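Local coordinates for copper-transporting ATPase PAA1, chloroplastic (Arabidopsis thaliana, PDB 5LBD), which couples ATP hydrolysis to the transfer of monovalent copper across the plastid envelope, the chain described here being its nucleotide-binding N-domain, at residues 6-12 / 125-131; 30-34 / 48-54; 60-66 / 77-81; 82-88 / 116-122. The protein carries 2 engineered substitutions. All coordinates share one frame. Residue numbers count along the deposited sequence, not the author numbering.

Contact 1: 6-12 / 125-131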
loop_
_atom_site.group_PDB
_atom_site.type_symbol
_atom_site.label_atom_id
_atom_site.label_comp_id
_atom_site.label_asym_id
_atom_site.label_seq_id
_atom_site.Cartn_x
_atom_site.Cartn_y
_atom_site.Cartn_z
ATOM N N VAL A 6 -5.550 10.112 8.085
ATOM C CA VAL A 6 -4.929 10.842 6.988
ATOM C C VAL A 6 -3.501 10.343 6.826
ATOM O O VAL A 6 -2.785 10.147 7.816
ATOM C CB VAL A 6 -4.945 12.363 7.233
ATOM C CG1 VAL A 6 -4.518 13.093 5.979
ATOM C CG2 VAL A 6 -6.318 12.819 7.676
ATOM N N VAL A 7 -3.081 10.160 5.571
ATOM C CA VAL A 7 -1.697 9.820 5.299
ATOM C C VAL A 7 -0.825 10.961 5.774
ATOM O O VAL A 7 -1.079 12.130 5.450
ATOM C CB VAL A 7 -1.498 9.548 3.806
ATOM C CG1 VAL A 7 -0.029 9.457 3.468
ATOM C CG2 VAL A 7 -2.228 8.269 3.404
ATOM N N THR A 8 0.202 10.646 6.566
ATOM C CA THR A 8 1.125 11.696 6.979
ATOM C C THR A 8 2.520 11.514 6.416
ATOM O O THR A 8 3.171 12.499 6.044
ATOM C CB THR A 8 1.189 11.788 8.506
ATOM O OG1 THR A 8 1.618 10.544 9.056
ATOM C CG2 THR A 8 -0.170 12.133 9.056
ATOM N N GLU A 9 2.986 10.281 6.311
ATOM C CA GLU A 9 4.355 10.033 5.907
ATOM C C GLU A 9 4.417 8.753 5.099
ATOM O O GLU A 9 3.815 7.738 5.468
ATOM C CB GLU A 9 5.279 9.932 7.109
ATOM C CG GLU A 9 6.746 9.883 6.735
ATOM C CD GLU A 9 7.661 9.866 7.954
ATOM O OE1 GLU A 9 7.136 9.703 9.076
ATOM O OE2 GLU A 9 8.895 10.037 7.800
ATOM N N VAL A 10 5.169 8.801 4.009
ATOM C CA VAL A 10 5.508 7.626 3.230
ATOM C C VAL A 10 7.010 7.451 3.325
ATOM O O VAL A 10 7.759 8.376 2.987
ATOM C CB VAL A 10 5.066 7.750 1.767
ATOM C CG1 VAL A 10 5.366 6.507 1.005
ATOM C CG2 VAL A 10 3.561 8.048 1.693
ATOM N N ILE A 11 7.458 6.285 3.814
ATOM C CA ILE A 11 8.874 6.014 4.043
ATOM C C ILE A 11 9.342 4.937 3.067
ATOM O O ILE A 11 8.716 3.874 2.973
ATOM C CB ILE A 11 9.115 5.582 5.496
ATOM C CG1 ILE A 11 8.548 6.628 6.458
ATOM C CG2 ILE A 11 10.609 5.383 5.748
ATOM C CD1 ILE A 11 8.610 6.247 7.902
ATOM N N ILE A 12 10.465 5.188 2.400
ATOM C CA ILE A 12 10.960 4.372 1.291
ATOM C C ILE A 12 12.344 3.844 1.647
ATOM O O ILE A 12 13.223 4.631 2.009
ATOM C CB ILE A 12 11.055 5.162 -0.027
ATOM C CG1 ILE A 12 9.758 5.896 -0.349
ATOM C CG2 ILE A 12 11.462 4.222 -1.158
ATOM C CD1 ILE A 12 8.616 5.000 -0.565
ATOM N N ALA A 125 8.410 -2.387 -0.116
ATOM C CA ALA A 125 8.563 -1.143 -0.826
ATOM C C ALA A 125 8.452 0.087 0.062
ATOM O O ALA A 125 9.061 1.114 -0.269
ATOM C CB ALA A 125 7.517 -1.042 -1.933
ATOM N N ALA A 126 7.642 0.038 1.116
ATOM C CA ALA A 126 7.339 1.265 1.834
ATOM C C ALA A 126 6.568 0.956 3.101
ATOM O O ALA A 126 5.980 -0.115 3.268
ATOM C CB ALA A 126 6.515 2.217 0.963
ATOM N N VAL A 127 6.543 1.938 3.984
ATOM C CA VAL A 127 5.608 1.949 5.093
ATOM C C VAL A 127 4.893 3.292 5.000
ATOM O O VAL A 127 5.502 4.308 4.655
ATOM C CB VAL A 127 6.292 1.709 6.461
ATOM C CG1 VAL A 127 7.349 2.749 6.763
ATOM C CG2 VAL A 127 5.253 1.658 7.574
ATOM N N ILE A 128 3.599 3.294 5.255
ATOM C CA ILE A 128 2.802 4.516 5.272
ATOM C C ILE A 128 2.297 4.737 6.687
ATOM O O ILE A 128 1.700 3.830 7.286
ATOM C CB ILE A 128 1.614 4.469 4.289
ATOM C CG1 ILE A 128 2.096 4.142 2.871
ATOM C CG2 ILE A 128 0.841 5.792 4.338
ATOM C CD1 ILE A 128 0.969 3.856 1.893
ATOM N N ARG A 129 2.517 5.931 7.212
ATOM C CA ARG A 129 2.041 6.328 8.528
ATOM C C ARG A 129 0.825 7.229 8.388
ATOM O O ARG A 129 0.754 8.061 7.473
ATOM C CB ARG A 129 3.113 7.076 9.327
ATOM C CG ARG A 129 4.448 6.405 9.378
ATOM C CD ARG A 129 5.320 7.013 10.485
ATOM N NE ARG A 129 5.093 8.444 10.684
ATOM C CZ ARG A 129 4.298 8.962 11.620
ATOM N NH1 ARG A 129 3.645 8.165 12.461
ATOM N NH2 ARG A 129 4.145 10.282 11.710
ATOM N N PHE A 130 -0.113 7.076 9.319
ATOM C CA PHE A 130 -1.362 7.825 9.383
ATOM C C PHE A 130 -1.491 8.481 10.744
ATOM O O PHE A 130 -1.128 7.882 11.757
ATOM C CB PHE A 130 -2.569 6.910 9.200
ATOM C CG PHE A 130 -2.559 6.147 7.935
ATOM C CD1 PHE A 130 -1.778 5.033 7.806
ATOM C CD2 PHE A 130 -3.309 6.549 6.843
ATOM C CE1 PHE A 130 -1.745 4.313 6.623
ATOM C CE2 PHE A 130 -3.271 5.827 5.662
ATOM C CZ PHE A 130 -2.509 4.725 5.553
ATOM N N GLU A 131 -2.035 9.690 10.769
ATOM C CA GLU A 131 -2.353 10.357 12.028
ATOM C C GLU A 131 -3.818 10.783 12.006
ATOM O O GLU A 131 -4.532 10.496 11.038
ATOM C CB GLU A 131 -1.448 11.570 12.262
ATOM C CG GLU A 131 0.036 11.232 12.415
ATOM C CD GLU A 131 0.921 12.477 12.562
ATOM O OE1 GLU A 131 0.376 13.597 12.685
ATOM O OE2 GLU A 131 2.163 12.330 12.548
ATOM O OXT GLU A 131 -4.322 11.412 12.939
#

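Contact 2: 30-34 / 48-54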
loop_
_atom_site.group_PDB
_atom_site.type_symbol
_atom_site.label_atom_id
_atom_site.label_comp_id
_atom_site.label_asym_id
_atom_site.label_seq_id
_atom_site.Cartn_x
_atom_site.Cartn_y
_atom_site.Cartn_z
ATOM N N LEU A 30 2.205 5.466 -3.250
ATOM C CA LEU A 30 0.824 5.859 -2.985
ATOM C C LEU A 30 -0.097 5.454 -4.130
ATOM O O LEU A 30 -1.231 4.992 -3.905
ATOM C CB LEU A 30 0.714 7.360 -2.746
ATOM C CG LEU A 30 1.178 7.809 -1.381
ATOM C CD1 LEU A 30 1.185 9.297 -1.349
ATOM C CD2 LEU A 30 0.285 7.281 -0.284
HETATM N N MSE A 31 0.336 5.657 -5.357
HETATM C CA MSE A 31 -0.509 5.338 -6.485
HETATM C C MSE A 31 -0.690 3.819 -6.630
HETATM O O MSE A 31 -1.767 3.377 -6.931
HETATM C CB MSE A 31 0.056 6.003 -7.732
HETATM C CG MSE A 31 -0.038 7.536 -7.643
HETATM SE SE MSE A 31 0.260 8.450 -9.302
HETATM C CE MSE A 31 1.813 7.551 -9.726
ATOM N N LEU A 32 0.346 3.023 -6.359
ATOM C CA LEU A 32 0.173 1.577 -6.435
ATOM C C LEU A 32 -0.761 1.097 -5.341
ATOM O O LEU A 32 -1.643 0.268 -5.572
ATOM C CB LEU A 32 1.537 0.899 -6.286
ATOM C CG LEU A 32 2.507 1.010 -7.446
ATOM C CD1 LEU A 32 3.886 0.611 -6.991
ATOM C CD2 LEU A 32 2.072 0.173 -8.612
ATOM N N ALA A 33 -0.560 1.596 -4.127
ATOM C CA ALA A 33 -1.438 1.165 -3.027
ATOM C C ALA A 33 -2.881 1.601 -3.268
ATOM O O ALA A 33 -3.826 0.847 -3.028
ATOM C CB ALA A 33 -0.926 1.725 -1.711
ATOM N N ALA A 34 -3.072 2.806 -3.797
ATOM C CA ALA A 34 -4.421 3.253 -4.085
ATOM C C ALA A 34 -5.104 2.383 -5.127
ATOM O O ALA A 34 -6.321 2.245 -5.100
ATOM C CB ALA A 34 -4.408 4.698 -4.542
ATOM N N ILE A 48 -5.601 6.424 1.801
ATOM C CA ILE A 48 -4.593 6.199 0.765
ATOM C C ILE A 48 -5.114 6.686 -0.586
ATOM O O ILE A 48 -4.431 7.415 -1.318
ATOM C CB ILE A 48 -4.207 4.713 0.721
ATOM C CG1 ILE A 48 -3.458 4.344 2.001
ATOM C CG2 ILE A 48 -3.333 4.433 -0.463
ATOM C CD1 ILE A 48 -3.217 2.882 2.127
ATOM N N VAL A 49 -6.344 6.287 -0.932
ATOM C CA VAL A 49 -6.933 6.702 -2.190
ATOM C C VAL A 49 -6.968 8.231 -2.304
ATOM O O VAL A 49 -6.675 8.791 -3.361
ATOM C CB VAL A 49 -8.321 6.057 -2.340
ATOM C CG1 VAL A 49 -9.050 6.631 -3.517
ATOM C CG2 VAL A 49 -8.171 4.579 -2.464
ATOM N N LYS A 50 -7.394 8.920 -1.241
ATOM C CA LYS A 50 -7.485 10.372 -1.266
ATOM C C LYS A 50 -6.113 10.988 -1.488
ATOM O O LYS A 50 -5.954 11.895 -2.314
ATOM C CB LYS A 50 -8.079 10.859 0.053
ATOM C CG LYS A 50 -8.267 12.374 0.132
ATOM C CD LYS A 50 -8.894 12.840 1.437
ATOM C CE LYS A 50 -9.228 14.323 1.362
ATOM N NZ LYS A 50 -9.704 14.847 2.666
ATOM N N ALA A 51 -5.116 10.489 -0.769
ATOM C CA ALA A 51 -3.774 11.068 -0.856
ATOM C C ALA A 51 -3.178 10.866 -2.244
ATOM O O ALA A 51 -2.406 11.708 -2.719
ATOM C CB ALA A 51 -2.867 10.426 0.206
ATOM N N ALA A 52 -3.537 9.783 -2.905
ATOM C CA ALA A 52 -2.942 9.342 -4.154
ATOM C C ALA A 52 -3.601 9.917 -5.390
ATOM O O ALA A 52 -3.082 9.718 -6.495
ATOM C CB ALA A 52 -2.990 7.812 -4.230
ATOM N N ARG A 53 -4.726 10.610 -5.259
ATOM C CA ARG A 53 -5.437 11.131 -6.417
ATOM C C ARG A 53 -4.489 11.957 -7.275
ATOM O O ARG A 53 -3.712 12.760 -6.763
ATOM C CB ARG A 53 -6.606 12.015 -5.979
ATOM C CG ARG A 53 -7.758 11.314 -5.337
ATOM C CD ARG A 53 -8.728 12.312 -4.690
ATOM N NE ARG A 53 -8.154 13.030 -3.531
ATOM C CZ ARG A 53 -7.948 14.338 -3.454
ATOM N NH1 ARG A 53 -8.240 15.134 -4.481
ATOM N NH2 ARG A 53 -7.444 14.861 -2.342
ATOM N N ALA A 54 -4.529 11.738 -8.582
ATOM C CA ALA A 54 -3.641 12.448 -9.500
ATOM C C ALA A 54 -4.445 12.696 -10.761
ATOM O O ALA A 54 -4.455 11.861 -11.661
ATOM C CB ALA A 54 -2.377 11.656 -9.793
#

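Contact 3: 60-66 / 77-81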
loop_
_atom_site.group_PDB
_atom_site.type_symbol
_atom_site.label_atom_id
_atom_site.label_comp_id
_atom_site.label_asym_id
_atom_site.label_seq_id
_atom_site.Cartn_x
_atom_site.Cartn_y
_atom_site.Cartn_z
HETATM N N MSE A 60 -3.164 4.025 -12.829
HETATM C CA MSE A 60 -2.890 2.602 -12.721
HETATM C C MSE A 60 -4.111 1.917 -12.160
HETATM O O MSE A 60 -4.726 2.435 -11.225
HETATM C CB MSE A 60 -1.718 2.333 -11.794
HETATM C CG MSE A 60 -0.480 3.148 -12.055
HETATM SE SE MSE A 60 0.738 2.833 -10.574
HETATM C CE MSE A 60 2.232 3.977 -11.095
ATOM N N LYS A 61 -4.457 0.755 -12.702
ATOM C CA LYS A 61 -5.592 0.003 -12.198
ATOM C C LYS A 61 -5.191 -1.427 -11.875
ATOM O O LYS A 61 -4.318 -2.020 -12.519
ATOM C CB LYS A 61 -6.747 -0.004 -13.213
ATOM C CG LYS A 61 -7.831 1.035 -12.928
ATOM C CD LYS A 61 -9.033 0.925 -13.892
ATOM C CE LYS A 61 -8.754 1.609 -15.234
ATOM N NZ LYS A 61 -10.000 1.945 -16.023
ATOM N N ALA A 62 -5.848 -1.966 -10.861
ATOM C CA ALA A 62 -5.754 -3.379 -10.573
ATOM C C ALA A 62 -6.360 -4.183 -11.716
ATOM O O ALA A 62 -7.345 -3.776 -12.339
ATOM C CB ALA A 62 -6.471 -3.693 -9.257
ATOM N N GLU A 63 -5.782 -5.341 -11.957
ATOM C CA GLU A 63 -6.355 -6.239 -12.966
ATOM C C GLU A 63 -7.706 -6.733 -12.478
ATOM O O GLU A 63 -7.872 -7.078 -11.348
ATOM C CB GLU A 63 -5.460 -7.431 -13.354
ATOM C CG GLU A 63 -4.152 -7.053 -13.978
ATOM C CD GLU A 63 -3.285 -8.270 -14.387
ATOM O OE1 GLU A 63 -2.263 -8.079 -15.066
ATOM O OE2 GLU A 63 -3.637 -9.409 -13.992
ATOM N N ASP A 64 -8.653 -6.832 -13.393
ATOM C CA ASP A 64 -9.990 -7.270 -13.027
ATOM C C ASP A 64 -9.947 -8.636 -12.367
ATOM O O ASP A 64 -9.264 -9.553 -12.838
ATOM C CB ASP A 64 -10.884 -7.319 -14.263
ATOM C CG ASP A 64 -10.958 -5.991 -14.978
ATOM O OD1 ASP A 64 -10.605 -4.958 -14.365
ATOM O OD2 ASP A 64 -11.382 -5.985 -16.157
ATOM N N GLY A 65 -10.649 -8.762 -11.247
ATOM C CA GLY A 65 -10.770 -10.022 -10.559
ATOM C C GLY A 65 -9.592 -10.437 -9.695
ATOM O O GLY A 65 -9.629 -11.529 -9.125
ATOM N N THR A 66 -8.537 -9.618 -9.578
ATOM C CA THR A 66 -7.375 -9.997 -8.789
ATOM C C THR A 66 -7.388 -9.435 -7.372
ATOM O O THR A 66 -6.539 -9.819 -6.571
ATOM C CB THR A 66 -6.069 -9.555 -9.466
ATOM O OG1 THR A 66 -5.986 -8.121 -9.475
ATOM C CG2 THR A 66 -5.990 -10.105 -10.885
ATOM N N ALA A 77 -3.559 -7.016 -4.982
ATOM C CA ALA A 77 -4.092 -7.056 -6.334
ATOM C C ALA A 77 -2.899 -7.031 -7.266
ATOM O O ALA A 77 -1.770 -6.760 -6.850
ATOM C CB ALA A 77 -5.066 -5.889 -6.598
ATOM N N ILE A 78 -3.140 -7.321 -8.524
ATOM C CA ILE A 78 -2.127 -7.139 -9.546
ATOM C C ILE A 78 -2.327 -5.754 -10.123
ATOM O O ILE A 78 -3.397 -5.433 -10.635
ATOM C CB ILE A 78 -2.218 -8.205 -10.634
ATOM C CG1 ILE A 78 -2.122 -9.594 -10.009
ATOM C CG2 ILE A 78 -1.143 -8.008 -11.708
ATOM C CD1 ILE A 78 -0.834 -9.869 -9.320
ATOM N N VAL A 79 -1.272 -4.949 -10.083
ATOM C CA VAL A 79 -1.312 -3.605 -10.642
ATOM C C VAL A 79 -0.176 -3.499 -11.635
ATOM O O VAL A 79 0.985 -3.686 -11.262
ATOM C CB VAL A 79 -1.190 -2.544 -9.543
ATOM C CG1 VAL A 79 -1.288 -1.143 -10.129
ATOM C CG2 VAL A 79 -2.238 -2.752 -8.513
ATOM N N ASN A 80 -0.516 -3.229 -12.893
ATOM C CA ASN A 80 0.461 -3.162 -13.969
ATOM C C ASN A 80 1.477 -4.289 -13.841
ATOM O O ASN A 80 2.687 -4.073 -13.798
ATOM C CB ASN A 80 1.146 -1.800 -13.986
ATOM C CG ASN A 80 0.192 -0.665 -14.386
ATOM O OD1 ASN A 80 -0.903 -0.906 -14.909
ATOM N ND2 ASN A 80 0.616 0.579 -14.153
ATOM N N ASN A 81 0.960 -5.514 -13.753
ATOM C CA ASN A 81 1.751 -6.735 -13.766
ATOM C C ASN A 81 2.594 -6.931 -12.513
ATOM O O ASN A 81 3.510 -7.764 -12.509
ATOM C CB ASN A 81 2.650 -6.803 -14.997
ATOM C CG ASN A 81 1.867 -6.977 -16.263
ATOM O OD1 ASN A 81 2.004 -6.204 -17.206
ATOM N ND2 ASN A 81 1.033 -8.008 -16.294
#

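Contact 4: 82-88 / 116-122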
loop_
_atom_site.group_PDB
_atom_site.type_symbol
_atom_site.label_atom_id
_atom_site.label_comp_id
_atom_site.label_asym_id
_atom_site.label_seq_id
_atom_site.Cartn_x
_atom_site.Cartn_y
_atom_site.Cartn_z
ATOM N N LYS A 82 2.311 -6.204 -11.439
ATOM C CA LYS A 82 3.023 -6.382 -10.185
ATOM C C LYS A 82 2.060 -6.844 -9.113
ATOM O O LYS A 82 0.929 -6.365 -9.046
ATOM C CB LYS A 82 3.704 -5.074 -9.751
ATOM C CG LYS A 82 4.800 -4.639 -10.684
ATOM C CD LYS A 82 5.246 -3.229 -10.353
ATOM C CE LYS A 82 4.318 -2.183 -10.962
ATOM N NZ LYS A 82 4.380 -2.213 -12.445
ATOM N N ARG A 83 2.527 -7.731 -8.218
ATOM C CA ARG A 83 1.733 -8.127 -7.058
ATOM C C ARG A 83 1.932 -7.095 -5.957
ATOM O O ARG A 83 2.995 -7.045 -5.330
ATOM C CB ARG A 83 2.148 -9.508 -6.550
ATOM C CG ARG A 83 2.240 -10.573 -7.624
ATOM C CD ARG A 83 2.519 -11.999 -7.041
ATOM N NE ARG A 83 3.832 -12.135 -6.391
ATOM C CZ ARG A 83 4.051 -11.936 -5.091
ATOM N NH1 ARG A 83 3.047 -11.597 -4.273
ATOM N NH2 ARG A 83 5.285 -12.081 -4.609
ATOM N N VAL A 84 0.908 -6.292 -5.698
ATOM C CA VAL A 84 1.004 -5.163 -4.778
ATOM C C VAL A 84 0.199 -5.523 -3.540
ATOM O O VAL A 84 -0.999 -5.792 -3.641
ATOM C CB VAL A 84 0.502 -3.856 -5.405
ATOM C CG1 VAL A 84 0.555 -2.739 -4.383
ATOM C CG2 VAL A 84 1.330 -3.497 -6.609
ATOM N N THR A 85 0.851 -5.533 -2.379
ATOM C CA THR A 85 0.206 -5.840 -1.116
ATOM C C THR A 85 0.137 -4.582 -0.272
ATOM O O THR A 85 1.044 -3.752 -0.284
ATOM C CB THR A 85 0.950 -6.910 -0.332
ATOM O OG1 THR A 85 2.319 -6.518 -0.205
ATOM C CG2 THR A 85 0.852 -8.220 -1.063
ATOM N N VAL A 86 -0.937 -4.467 0.499
ATOM C CA VAL A 86 -1.184 -3.357 1.397
ATOM C C VAL A 86 -1.691 -3.951 2.701
ATOM O O VAL A 86 -2.791 -4.517 2.731
ATOM C CB VAL A 86 -2.211 -2.379 0.844
ATOM C CG1 VAL A 86 -2.364 -1.253 1.760
ATOM C CG2 VAL A 86 -1.817 -1.894 -0.557
ATOM N N GLY A 87 -0.910 -3.849 3.769
ATOM C CA GLY A 87 -1.379 -4.415 5.022
ATOM C C GLY A 87 -0.332 -4.471 6.097
ATOM O O GLY A 87 0.586 -3.648 6.135
ATOM N N THR A 88 -0.529 -5.401 7.029
ATOM C CA THR A 88 0.426 -5.541 8.106
ATOM C C THR A 88 1.778 -6.007 7.573
ATOM O O THR A 88 1.897 -6.555 6.477
ATOM C CB THR A 88 -0.032 -6.580 9.140
ATOM O OG1 THR A 88 -0.083 -7.859 8.513
ATOM C CG2 THR A 88 -1.380 -6.243 9.713
ATOM N N VAL A 116 0.545 1.128 7.596
ATOM C CA VAL A 116 0.446 -0.008 6.691
ATOM C C VAL A 116 1.755 -0.157 5.932
ATOM O O VAL A 116 2.509 0.803 5.726
ATOM C CB VAL A 116 -0.755 0.121 5.725
ATOM C CG1 VAL A 116 -2.016 0.410 6.514
ATOM C CG2 VAL A 116 -0.523 1.202 4.700
ATOM N N TYR A 117 2.047 -1.392 5.558
ATOM C CA TYR A 117 3.211 -1.735 4.769
ATOM C C TYR A 117 2.768 -2.042 3.344
ATOM O O TYR A 117 1.668 -2.564 3.118
ATOM C CB TYR A 117 3.959 -2.922 5.377
ATOM C CG TYR A 117 4.642 -2.578 6.699
ATOM C CD1 TYR A 117 3.943 -2.568 7.868
ATOM C CD2 TYR A 117 5.963 -2.173 6.722
ATOM C CE1 TYR A 117 4.539 -2.220 9.082
ATOM C CE2 TYR A 117 6.582 -1.843 7.941
ATOM C CZ TYR A 117 5.841 -1.864 9.102
ATOM O OH TYR A 117 6.386 -1.528 10.313
ATOM N N ILE A 118 3.658 -1.768 2.413
ATOM C CA ILE A 118 3.434 -1.956 0.996
ATOM C C ILE A 118 4.493 -2.904 0.468
ATOM O O ILE A 118 5.697 -2.629 0.578
ATOM C CB ILE A 118 3.492 -0.636 0.230
ATOM C CG1 ILE A 118 2.605 0.430 0.889
ATOM C CG2 ILE A 118 3.084 -0.880 -1.202
ATOM C CD1 ILE A 118 1.179 0.035 1.054
ATOM N N GLY A 119 4.049 -4.017 -0.114
ATOM C CA GLY A 119 4.933 -4.894 -0.850
ATOM C C GLY A 119 4.673 -4.768 -2.341
ATOM O O GLY A 119 3.527 -4.571 -2.778
ATOM N N VAL A 120 5.733 -4.934 -3.120
ATOM C CA VAL A 120 5.647 -4.968 -4.577
ATOM C C VAL A 120 6.458 -6.167 -5.023
ATOM O O VAL A 120 7.682 -6.190 -4.848
ATOM C CB VAL A 120 6.156 -3.679 -5.238
ATOM C CG1 VAL A 120 5.944 -3.773 -6.711
ATOM C CG2 VAL A 120 5.382 -2.512 -4.706
ATOM N N ASP A 121 5.771 -7.199 -5.511
ATOM C CA ASP A 121 6.401 -8.484 -5.804
ATOM C C ASP A 121 7.179 -8.957 -4.571
ATOM O O ASP A 121 6.573 -9.138 -3.508
ATOM C CB ASP A 121 7.270 -8.370 -7.064
ATOM C CG ASP A 121 6.424 -8.218 -8.350
ATOM O OD1 ASP A 121 5.278 -8.732 -8.396
ATOM O OD2 ASP A 121 6.901 -7.592 -9.322
ATOM N N ASN A 122 8.492 -9.179 -4.665
ATOM C CA ASN A 122 9.229 -9.689 -3.518
ATOM C C ASN A 122 9.944 -8.596 -2.737
ATOM O O ASN A 122 10.819 -8.898 -1.926
ATOM C CB ASN A 122 10.195 -10.774 -3.965
ATOM C CG ASN A 122 9.475 -12.076 -4.283
ATOM O OD1 ASN A 122 9.309 -12.440 -5.446
ATOM N ND2 ASN A 122 9.036 -12.777 -3.247
HETATM O O HOH W 1 3.856 -8.915 -2.980
HETATM O O HOH W 2 5.302 -12.136 -8.814
#

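Contact 1: 6-12 / 125-131
Arg129 lays its aliphatic stem beside Glu9 on the adjoining strand and closes a salt bridge, NE to Glu9 OE1 at 2.9 Å, with the carboxylate oxygen near the guanidinium plane. Its NH2 turns to Glu131 OE2 of the same segment (3.0 Å), so one arginine sits between two acids in a surface network. Next along this face Ile11 packs on Val127 (CB to CG1 3.6 Å), and helix 101-107 covers both through Leu103. Backbone bonds between Ile11 and Val127 run both ways, Ile11 N to Val127 O at 2.9 Å and Val127 N to Ile11 O at 3.1 Å. Strand 7-11 is the outermost on this side of the N-domain's six-stranded antiparallel sheet, and it carries a classic beta bulge: Thr8 and Glu9 both face Arg129. Arg129 O takes Thr8 N at 2.8 Å and, weakly, Glu9 N at 3.4 Å, while Arg129 N returns to Glu9 O at 2.8 Å. Beyond the bulge, Val6 and Glu131 pair through two bonds, Val6 N to Glu131 O and Glu131 N to Val6 O, each 3.1 Å. Val7 touches Ala51 and Phe130 touches Ile48 of helix 43-52, while Val10 and Ile128 touch Leu30 of helix 26-37; Val7 CG2 meets Phe130 CE2 at 3.5 Å, and Val10 CG2 comes within 4.3 Å of Ile128 CG1.

Contact 2: 30-34 / 48-54
Apolar contact between small side chains dominates here. Ala34 CB and Ala52 CB approach to 3.4 Å, the tightest pair of side chains, and the CA atoms of Ala34 and Val49 come within 4.7 Å, Ala34 having just a methyl to fit between the helices. Ile48 CG2 reaches Ala33 CB at 3.8 Å and Ala34 CB at 4.2 Å, while Leu30 CB lies 4.0 Å from Ala52 CB. At the far end the SE atom of selenomethionine Met31 rests 4.2 Å from Ala54 CB, just past the helix. Backbone atoms also serve as packing surface: Leu30 O is 3.3 Å from Ala52 CB, although its hydrogen bond stays within its own helix, from Ala34 N (2.9 Å). Polar links are likewise local, with Ala52 N bonded to Ile48 O at 3.0 Å. The helix segments approach to 8.5 Å with 136° between their directions, forming a helical hairpin, helices 26-37 and 43-52, against one face of the sheet; Ile48 touches Phe130 and Val116 there, and Leu30 touches Val10 and Ile128. With alanines at the crossing and no polar pair between them, the segments meet through close van der Waals packing of apolar groups alone.

Contact 3: 60-66 / 77-81
Both backbone groups of Ile78 on the side facing segment 60-66 are satisfied by it. Ile78 O accepts Glu63 N at 2.7 Å, with Ala62 CA also only 3.1 Å away in a CA-H...O contact, and Ile78 N donates to Thr66 OG1 at 3.1 Å, almost straight (171°). The threonine hydroxyl is used twice, since OG1 in turn donates to Glu63 O at 2.9 Å. That carbonyl also takes Thr66 N at 3.2 Å, closing the type II beta turn Glu63 to Thr66, with Gly65 at its third position where phi is positive. Thr66 O goes to the hydroxyl of Thr68. The irregular segment 60-66 thus runs beside strand 74-79 just ahead of the sheet's edge strand 68-70, borrowing a side chain where a regular strand would offer its own carbonyl. On its other flank strand 74-79 forms a hairpin with strand 82-87, where Ala77 bonds with Val84; Asn80 and Asn81, both at positive phi, have the backbone angles of a type I' turn. Asn80 O receives Lys82 NZ there. Apolar groups pack as well: Ala62 CB meets Ala77 CB at 3.7 Å, and CB of selenomethionine Met60 lies 3.9 Å from Val79 CG1, both Met60 and Val79 also touching Leu32 of helix 26-37. The Glu63 side chain folds along Ile78, its CD 3.4 Å from Ile78 CG2.

Contact 4: 82-88 / 116-122
Paired backbone bonds join the strands: Gly87 O takes Tyr117 N at 2.7 Å while Gly87 N gives to Tyr117 O at 3.0 Å, and Thr85 N to Gly119 O (2.9 Å) is matched by Gly119 N to Thr85 O (3.0 Å). At the Arg83 end Asp121 N still donates to Arg83 O (2.8 Å), but the return bond, Arg83 N to OD1 (2.9 Å), goes to the Asp121 side chain. Water 1 bridges Arg83 O (3.1 Å) and Asp121 O (2.8 Å), and the Arg83 guanidinium turns to His95 O. Gly119 leaves room for the Thr85 hydroxyl, since a CB there would clash with OG1. Tyr117 and Thr85 lie on the face covered by helix 89-94, whose N-cap is Thr88. On the other face Val86 CG1 meets Ile118 CD1 at 3.8 Å and Val84 CG1 meets Ile118 CG2 at 4.5 Å, under helix 26-37. Lys82 CD lies 3.7 Å from Val120 CG1, its NZ held by Asn80 O. Such regular antiparallel pairing, sandwiched between helices, belongs to the central sheet of the P1B-type ATPase N-domain; in relatives the glycine ending this strand, here Gly87, borders the nucleotide pocket.

Contacts 1, 3 and 4 all reach one antiparallel sheet. Contact 4 joins two of its inner strands and is the most central of the four, though partly buried; contact 1 pairs an outermost strand with its neighbour, apolar toward the helices but charged on its open part; contact 3, about 22 Å from contact 1 between centres, is a surface contact where a loop replaces regular pairing. Contacts 1 and 4 meet through strands 123-130 and 115-120, contacts 3 and 4 through strands 74-79 and 82-87. Contact 2 is the exception: wholly apolar between helices, it touches the other three through Leu30, Met31, Leu32, Ala33, Ile48 and Ala51.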